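Local coordinates for lipoprotein, putative (PDB 4NOH) that is of unknown function but is a putative lipoprotein that may bind lipid, at residues K42-A52 and T116-Y127; M60-V69 and G105-R113. All coordinates share one frame; numbering follows the deposited sequence.

Contact 1 of 2, residues K42-A52 and T116-Y127; sequences KKVLIMNKTTA and TDMYAVVSDAEY
Strands 42-48 and 118-122 pair in parallel through five backbone bonds, from Met118 N to Lys43 O at one end to Val122 N to Met47 O (3.0 Å) at the other. Past the latter, the bond from Lys49 N to Val122 O is weak, as the chain turns into a helix.

Side-chain hydrogen bonds finish both ends. At the start, Asp117 OD2 accepts from Lys43 N at 2.9 Å with its anti lone pair; aspartate is short enough to reach a main-chain N-H just across the start of the pairing. Thr116 OG1 bonds back to Met118 O, which also takes Leu45 N. At the far end the Asp124 carboxylate grips Thr50 with both oxygens, using the syn lone pair of each: OD1 receives Thr50 N at 3.1 Å and OD2 the hydroxyl OG1 at 2.6 Å. Asn48 is an N-cap; with CG between the backbone N and the carbonyl carbon (chi1 67°), its OD1 reaches Thr51 N at 2.8 Å. A water joins Asn48 ND2 to Asp124 O.

Apolar packing fills both faces. Small Ala120 leaves room for Val44 CG2, 3.9 Å from its CB, while Ile96 lies over this side. On the other face Val121 CG1 meets Ala52 CB at 3.6 Å.

Tyr127, on the side of Ile46 and Asn48, turns the edge of its ring to Ile46 O, and its hydroxyl bonds to Glu33.

Apolar residues therefore sit along the strands and polar ones at their ends, where Asp124 ties the first turns of two helices together; those helix N-termini would probably stabilise its negative charge.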
# COMPACT_ATOMS: atom_id res chain seq x y z
N LYS A 42 14.13 6.48 6.63
CA LYS A 42 13.41 5.54 5.77
C LYS A 42 11.98 6.00 5.62
O LYS A 42 11.44 6.64 6.51
CB LYS A 42 13.39 4.14 6.39
CG LYS A 42 14.76 3.51 6.58
CD LYS A 42 15.47 3.30 5.25
CE LYS A 42 16.77 2.51 5.39
NZ LYS A 42 16.51 1.08 5.75
N LYS A 43 11.36 5.67 4.50
CA LYS A 43 9.96 5.98 4.28
C LYS A 43 9.07 4.95 4.92
O LYS A 43 9.40 3.75 4.92
CB LYS A 43 9.64 6.07 2.79
CG LYS A 43 10.00 7.40 2.19
CD LYS A 43 9.56 7.54 0.73
CE LYS A 43 9.53 9.02 0.33
NZ LYS A 43 9.15 9.30 -1.09
N VAL A 44 7.96 5.41 5.49
CA VAL A 44 6.97 4.51 6.10
C VAL A 44 5.58 4.93 5.61
O VAL A 44 5.25 6.11 5.62
CB VAL A 44 7.05 4.47 7.64
CG1 VAL A 44 6.85 5.82 8.26
CG2 VAL A 44 6.07 3.45 8.20
N LEU A 45 4.81 3.95 5.16
CA LEU A 45 3.46 4.18 4.65
C LEU A 45 2.55 3.67 5.76
O LEU A 45 2.54 2.48 6.03
CB LEU A 45 3.25 3.42 3.37
CG LEU A 45 2.03 3.70 2.50
CD1 LEU A 45 1.96 5.16 2.08
CD2 LEU A 45 2.06 2.81 1.27
N ILE A 46 1.80 4.58 6.36
CA ILE A 46 0.99 4.32 7.56
C ILE A 46 -0.50 4.28 7.22
O ILE A 46 -1.04 5.19 6.58
CB ILE A 46 1.21 5.43 8.61
CG1 ILE A 46 2.71 5.71 8.85
CG2 ILE A 46 0.54 5.06 9.93
CD1 ILE A 46 3.02 7.04 9.51
N MSE A 47 -1.17 3.23 7.64
CA MSE A 47 -2.59 3.20 7.43
C MSE A 47 -3.25 2.85 8.73
O MSE A 47 -2.59 2.51 9.72
CB MSE A 47 -2.99 2.24 6.32
CG MSE A 47 -2.72 0.78 6.60
SE MSE A 47 -2.63 -0.27 4.92
CE MSE A 47 -0.69 -0.30 4.64
N ASN A 48 -4.55 3.02 8.75
CA ASN A 48 -5.31 2.65 9.91
C ASN A 48 -5.79 1.20 9.77
O ASN A 48 -5.74 0.59 8.69
CB ASN A 48 -6.44 3.63 10.27
CG ASN A 48 -7.57 3.69 9.26
OD1 ASN A 48 -7.79 2.80 8.45
ND2 ASN A 48 -8.35 4.74 9.37
N LYS A 49 -6.26 0.66 10.89
CA LYS A 49 -6.72 -0.74 10.95
C LYS A 49 -7.85 -1.00 9.95
O LYS A 49 -7.85 -2.01 9.25
CB LYS A 49 -7.18 -1.08 12.36
CG LYS A 49 -7.69 -2.50 12.49
CD LYS A 49 -8.20 -2.78 13.88
CE LYS A 49 -8.82 -4.16 13.91
NZ LYS A 49 -9.36 -4.48 15.25
N THR A 50 -8.80 -0.09 9.88
CA THR A 50 -9.93 -0.28 9.01
C THR A 50 -9.47 -0.43 7.56
O THR A 50 -9.94 -1.30 6.83
CB THR A 50 -10.95 0.83 9.21
OG1 THR A 50 -11.55 0.68 10.51
CG2 THR A 50 -12.04 0.77 8.20
N THR A 51 -8.54 0.41 7.15
CA THR A 51 -8.02 0.39 5.80
C THR A 51 -7.22 -0.87 5.55
O THR A 51 -7.38 -1.54 4.50
CB THR A 51 -7.16 1.62 5.54
OG1 THR A 51 -7.99 2.80 5.59
CG2 THR A 51 -6.45 1.55 4.17
N ALA A 52 -6.34 -1.20 6.48
CA ALA A 52 -5.53 -2.40 6.30
C ALA A 52 -6.37 -3.68 6.20
O ALA A 52 -6.07 -4.58 5.41
CB ALA A 52 -4.43 -2.51 7.37
N THR A 116 7.63 2.94 -0.74
CA THR A 116 8.05 3.11 0.63
C THR A 116 9.07 2.04 1.00
O THR A 116 9.35 1.15 0.21
CB THR A 116 6.80 2.99 1.54
OG1 THR A 116 7.13 3.31 2.89
CG2 THR A 116 6.20 1.61 1.46
N ASP A 117 9.69 2.18 2.17
CA ASP A 117 10.56 1.16 2.71
C ASP A 117 9.79 0.23 3.68
O ASP A 117 9.97 -1.00 3.64
CB ASP A 117 11.71 1.81 3.45
CG ASP A 117 12.57 2.61 2.56
OD1 ASP A 117 13.24 1.99 1.70
OD2 ASP A 117 12.69 3.83 2.75
N MSE A 118 8.96 0.81 4.53
CA MSE A 118 8.21 0.08 5.57
C MSE A 118 6.75 0.44 5.48
O MSE A 118 6.36 1.45 4.85
CB MSE A 118 8.70 0.46 6.97
CG MSE A 118 10.20 0.28 7.03
SE MSE A 118 10.82 0.54 8.86
CE MSE A 118 10.62 2.49 8.94
N TYR A 119 5.92 -0.35 6.12
CA TYR A 119 4.47 -0.17 6.14
C TYR A 119 4.04 -0.29 7.59
O TYR A 119 4.46 -1.19 8.28
CB TYR A 119 3.77 -1.24 5.33
CG TYR A 119 4.31 -1.45 3.93
CD1 TYR A 119 5.43 -2.21 3.73
CD2 TYR A 119 3.69 -0.88 2.80
CE1 TYR A 119 5.94 -2.43 2.49
CE2 TYR A 119 4.20 -1.12 1.53
CZ TYR A 119 5.33 -1.89 1.39
OH TYR A 119 5.86 -2.15 0.17
N ALA A 120 3.22 0.61 8.06
CA ALA A 120 2.78 0.55 9.47
C ALA A 120 1.27 0.56 9.53
O ALA A 120 0.62 1.19 8.70
CB ALA A 120 3.34 1.69 10.28
N VAL A 121 0.70 -0.15 10.50
CA VAL A 121 -0.73 -0.14 10.70
C VAL A 121 -0.96 0.22 12.14
O VAL A 121 -0.44 -0.44 13.04
CB VAL A 121 -1.39 -1.46 10.32
CG1 VAL A 121 -2.90 -1.36 10.44
CG2 VAL A 121 -0.99 -1.91 8.91
N VAL A 122 -1.79 1.23 12.34
CA VAL A 122 -2.14 1.70 13.69
C VAL A 122 -3.66 1.77 13.86
O VAL A 122 -4.40 1.65 12.92
CB VAL A 122 -1.53 3.09 13.99
CG1 VAL A 122 0.01 3.03 13.95
CG2 VAL A 122 -2.05 4.15 13.03
N SER A 123 -4.13 1.89 15.09
CA SER A 123 -5.55 1.96 15.30
C SER A 123 -6.13 3.19 14.59
O SER A 123 -5.43 4.14 14.30
CB SER A 123 -5.88 2.02 16.80
OG SER A 123 -5.54 3.27 17.35
N ASP A 124 -7.42 3.15 14.30
CA ASP A 124 -8.07 4.25 13.66
C ASP A 124 -7.89 5.54 14.50
O ASP A 124 -7.68 6.62 13.96
CB ASP A 124 -9.56 3.97 13.43
CG ASP A 124 -9.83 2.89 12.38
OD1 ASP A 124 -8.89 2.24 11.87
OD2 ASP A 124 -11.04 2.71 12.05
N ALA A 125 -7.98 5.43 15.83
CA ALA A 125 -7.84 6.61 16.68
C ALA A 125 -6.41 7.15 16.63
O ALA A 125 -6.20 8.36 16.66
CB ALA A 125 -8.25 6.29 18.11
N GLU A 126 -5.43 6.26 16.60
CA GLU A 126 -4.03 6.66 16.54
C GLU A 126 -3.71 7.33 15.21
O GLU A 126 -2.96 8.34 15.16
CB GLU A 126 -3.10 5.45 16.81
CG GLU A 126 -3.09 5.01 18.28
CD GLU A 126 -2.40 5.99 19.19
OE1 GLU A 126 -1.18 6.21 19.01
OE2 GLU A 126 -3.05 6.52 20.13
N TYR A 127 -4.29 6.80 14.15
CA TYR A 127 -4.06 7.33 12.80
C TYR A 127 -4.57 8.76 12.66
O TYR A 127 -3.94 9.59 12.00
CB TYR A 127 -4.74 6.43 11.78
CG TYR A 127 -4.66 6.87 10.33
CD1 TYR A 127 -3.61 6.48 9.52
CD2 TYR A 127 -5.67 7.60 9.75
CE1 TYR A 127 -3.54 6.84 8.18
CE2 TYR A 127 -5.62 7.97 8.41
CZ TYR A 127 -4.55 7.56 7.63
OH TYR A 127 -4.50 7.92 6.30
O HOH W 1 -8.66 6.93 11.40

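Contact 2 of 2, residues M60-V69 and G105-R113; sequences MLKKVVKEDV and GNVVIGDAR
Lys62 turns CG away from its carbonyl carbon (chi1 -53°) and then runs fully extended, which carries NZ past Gly110 to Asp111. There it forms a salt bridge with OD1, NZ to OD1 2.7 Å, meeting the oxygen on its syn side and 16° out of the carboxylate plane. The long lysine suits the span: its aliphatic part lies along the glycine, with CD 3.3 Å from Gly110 O, a buried carbonyl oxygen that has no hydrogen-bond partner. Glu167 adds a second hold on each charged group, its backbone O taking Lys62 NZ and its N giving to Asp111 OD2.

The backbones run antiparallel. Lys62 and Val108 are a hydrogen-bonded pair, with Lys62 N to Val108 O at 2.8 Å and the return bond equally short. Beyond it on either side, Val64 N reaches Asn106 O at 2.9 Å and Gly110 N reaches Met60 O. Gly110 has a positive phi (73°), a conformation easily adopted without a side chain, as strand 107-109 ends.

Branched and bulky side chains divide between the faces. Leu61 CD2 packs on Ile109 CG1 at 3.8 Å, on the face where Met55 of helix 49-57 covers both. On the Lys62 face, Val64 CG2 touches Val108 CG1 at 4.0 Å. Val108 CG1 also sits over one face of the Arg113 guanidinium, offset toward its rim, and Arg113 NH2 donates to Asn106 OD1 almost exactly in the guanidinium plane.

Val69 CG1 in turn approaches Val108 CG2, bringing in the next strand after a type II' turn from Val65 to Asp68. Hairpin 61-71 with strand 107-109 along its first arm makes a small three-stranded antiparallel sheet, with 61-65 in the middle.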
# COMPACT_ATOMS: atom_id res chain seq x y z
N MSE A 60 -4.13 -7.73 -0.99
CA MSE A 60 -3.09 -6.79 -1.43
C MSE A 60 -1.92 -6.63 -0.52
O MSE A 60 -0.95 -5.99 -0.89
CB MSE A 60 -3.73 -5.43 -1.77
CG MSE A 60 -4.26 -5.40 -3.21
SE MSE A 60 -2.85 -5.75 -4.60
CE MSE A 60 -3.62 -7.41 -5.26
N LEU A 61 -2.03 -7.14 0.70
CA LEU A 61 -0.90 -7.20 1.62
C LEU A 61 -0.32 -8.58 1.47
O LEU A 61 -0.97 -9.57 1.78
CB LEU A 61 -1.29 -6.86 3.05
CG LEU A 61 -1.54 -5.38 3.35
CD1 LEU A 61 -2.17 -5.24 4.71
CD2 LEU A 61 -0.22 -4.59 3.34
N LYS A 62 0.92 -8.66 1.04
CA LYS A 62 1.51 -9.95 0.71
C LYS A 62 2.85 -10.20 1.39
O LYS A 62 3.72 -9.34 1.37
CB LYS A 62 1.73 -10.03 -0.82
CG LYS A 62 0.47 -9.74 -1.66
CD LYS A 62 0.61 -10.17 -3.10
CE LYS A 62 -0.65 -9.91 -3.91
NZ LYS A 62 -0.58 -10.43 -5.31
N LYS A 63 2.99 -11.38 1.97
CA LYS A 63 4.23 -11.76 2.62
C LYS A 63 5.22 -12.14 1.54
O LYS A 63 4.87 -12.83 0.57
CB LYS A 63 4.02 -12.95 3.55
CG LYS A 63 5.29 -13.35 4.31
CD LYS A 63 5.18 -14.70 5.02
CE LYS A 63 3.83 -14.93 5.68
NZ LYS A 63 2.81 -15.48 4.72
N VAL A 64 6.46 -11.70 1.70
CA VAL A 64 7.51 -12.06 0.77
C VAL A 64 7.97 -13.49 1.11
O VAL A 64 8.29 -13.77 2.26
CB VAL A 64 8.67 -11.07 0.88
CG1 VAL A 64 9.83 -11.51 0.01
CG2 VAL A 64 8.22 -9.67 0.50
N VAL A 65 7.97 -14.37 0.11
CA VAL A 65 8.35 -15.77 0.29
C VAL A 65 9.31 -16.14 -0.82
O VAL A 65 8.91 -16.24 -1.97
CB VAL A 65 7.12 -16.70 0.26
CG1 VAL A 65 7.54 -18.17 0.36
CG2 VAL A 65 6.15 -16.35 1.38
N LYS A 66 10.56 -16.41 -0.45
CA LYS A 66 11.60 -16.74 -1.41
C LYS A 66 11.61 -15.59 -2.40
O LYS A 66 11.75 -14.45 -1.97
CB LYS A 66 11.35 -18.11 -2.06
CG LYS A 66 11.40 -19.24 -1.04
CD LYS A 66 10.83 -20.54 -1.56
CE LYS A 66 10.70 -21.55 -0.43
NZ LYS A 66 12.02 -21.88 0.18
N GLU A 67 11.39 -15.86 -3.68
CA GLU A 67 11.41 -14.82 -4.68
C GLU A 67 10.00 -14.53 -5.17
O GLU A 67 9.82 -14.05 -6.27
CB GLU A 67 12.30 -15.25 -5.87
CG GLU A 67 13.57 -16.02 -5.51
CD GLU A 67 14.52 -15.29 -4.56
OE1 GLU A 67 14.40 -14.05 -4.39
OE2 GLU A 67 15.42 -15.97 -3.99
N ASP A 68 8.99 -14.82 -4.34
CA ASP A 68 7.60 -14.60 -4.72
C ASP A 68 6.85 -13.96 -3.55
O ASP A 68 7.45 -13.54 -2.58
CB ASP A 68 6.96 -15.93 -5.10
CG ASP A 68 5.86 -15.78 -6.14
OD1 ASP A 68 5.04 -14.84 -6.07
OD2 ASP A 68 5.81 -16.65 -7.04
N VAL A 69 5.53 -13.89 -3.66
CA VAL A 69 4.70 -13.28 -2.61
C VAL A 69 3.46 -14.11 -2.37
O VAL A 69 2.99 -14.82 -3.26
CB VAL A 69 4.26 -11.83 -2.96
CG1 VAL A 69 5.43 -10.86 -2.82
CG2 VAL A 69 3.63 -11.74 -4.34
N GLY A 105 6.93 -8.73 10.35
CA GLY A 105 7.42 -9.45 9.19
C GLY A 105 7.57 -8.66 7.92
O GLY A 105 7.31 -7.45 7.86
N ASN A 106 8.05 -9.37 6.91
CA ASN A 106 8.30 -8.79 5.61
C ASN A 106 7.09 -8.95 4.71
O ASN A 106 6.97 -9.93 3.93
CB ASN A 106 9.54 -9.41 4.97
CG ASN A 106 9.97 -8.70 3.72
OD1 ASN A 106 9.45 -7.61 3.41
ND2 ASN A 106 10.94 -9.26 3.01
N VAL A 107 6.19 -7.99 4.82
CA VAL A 107 4.95 -7.93 4.05
C VAL A 107 4.98 -6.63 3.25
O VAL A 107 5.44 -5.61 3.73
CB VAL A 107 3.74 -7.96 4.98
CG1 VAL A 107 2.43 -7.74 4.21
CG2 VAL A 107 3.69 -9.24 5.79
N VAL A 108 4.55 -6.72 1.99
CA VAL A 108 4.53 -5.58 1.10
C VAL A 108 3.13 -5.38 0.53
O VAL A 108 2.27 -6.22 0.66
CB VAL A 108 5.55 -5.76 -0.08
CG1 VAL A 108 6.99 -5.86 0.44
CG2 VAL A 108 5.21 -6.99 -0.93
N ILE A 109 2.90 -4.22 -0.08
CA ILE A 109 1.66 -4.00 -0.83
C ILE A 109 1.93 -4.47 -2.27
O ILE A 109 2.93 -4.09 -2.91
CB ILE A 109 1.24 -2.53 -0.84
CG1 ILE A 109 0.77 -2.13 0.58
CG2 ILE A 109 0.12 -2.29 -1.85
CD1 ILE A 109 0.58 -0.65 0.78
N GLY A 110 1.04 -5.29 -2.80
CA GLY A 110 1.26 -5.80 -4.15
C GLY A 110 2.37 -6.83 -4.20
O GLY A 110 2.61 -7.57 -3.23
N ASP A 111 3.08 -6.86 -5.32
CA ASP A 111 4.03 -7.95 -5.55
C ASP A 111 5.50 -7.61 -5.36
O ASP A 111 6.38 -8.48 -5.49
CB ASP A 111 3.78 -8.55 -6.94
CG ASP A 111 2.38 -9.17 -7.09
OD1 ASP A 111 1.55 -9.10 -6.17
OD2 ASP A 111 2.09 -9.74 -8.16
N ALA A 112 5.76 -6.38 -4.96
CA ALA A 112 7.10 -5.89 -4.74
C ALA A 112 7.02 -4.69 -3.82
O ALA A 112 5.98 -4.03 -3.72
CB ALA A 112 7.70 -5.46 -6.08
N ARG A 113 8.12 -4.36 -3.17
CA ARG A 113 8.21 -3.20 -2.32
C ARG A 113 8.31 -1.96 -3.16
O ARG A 113 9.33 -1.71 -3.81
CB ARG A 113 9.44 -3.31 -1.45
CG ARG A 113 9.49 -2.24 -0.35
CD ARG A 113 10.80 -2.25 0.44
NE ARG A 113 11.05 -3.65 0.73
CZ ARG A 113 10.43 -4.34 1.67
NH1 ARG A 113 9.67 -3.73 2.58
NH2 ARG A 113 10.59 -5.64 1.70

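Overall arrangement
Contact 1 belongs to the large mixed sheet, contact 2 to the separate three-stranded one, and their centres lie about 16 Å apart. Along the chain the order is 42-52, 60-69, 105-113, 116-127, so both segments of contact 2 fall between those of contact 1. Helix 49-57 leads from strand 42-48 to strand 61-65, and a short connection leads from strand 107-109 to strand 118-122. Tyr119 is one of the places where the two sheets meet: its ring packs on strand 107-109 with CD1 3.4 Å from Val107 O, while Leu45 and Met47 touch Ile109. The small sheet thus packs against the face of the large sheet that carries Leu45, Met47 and Tyr119.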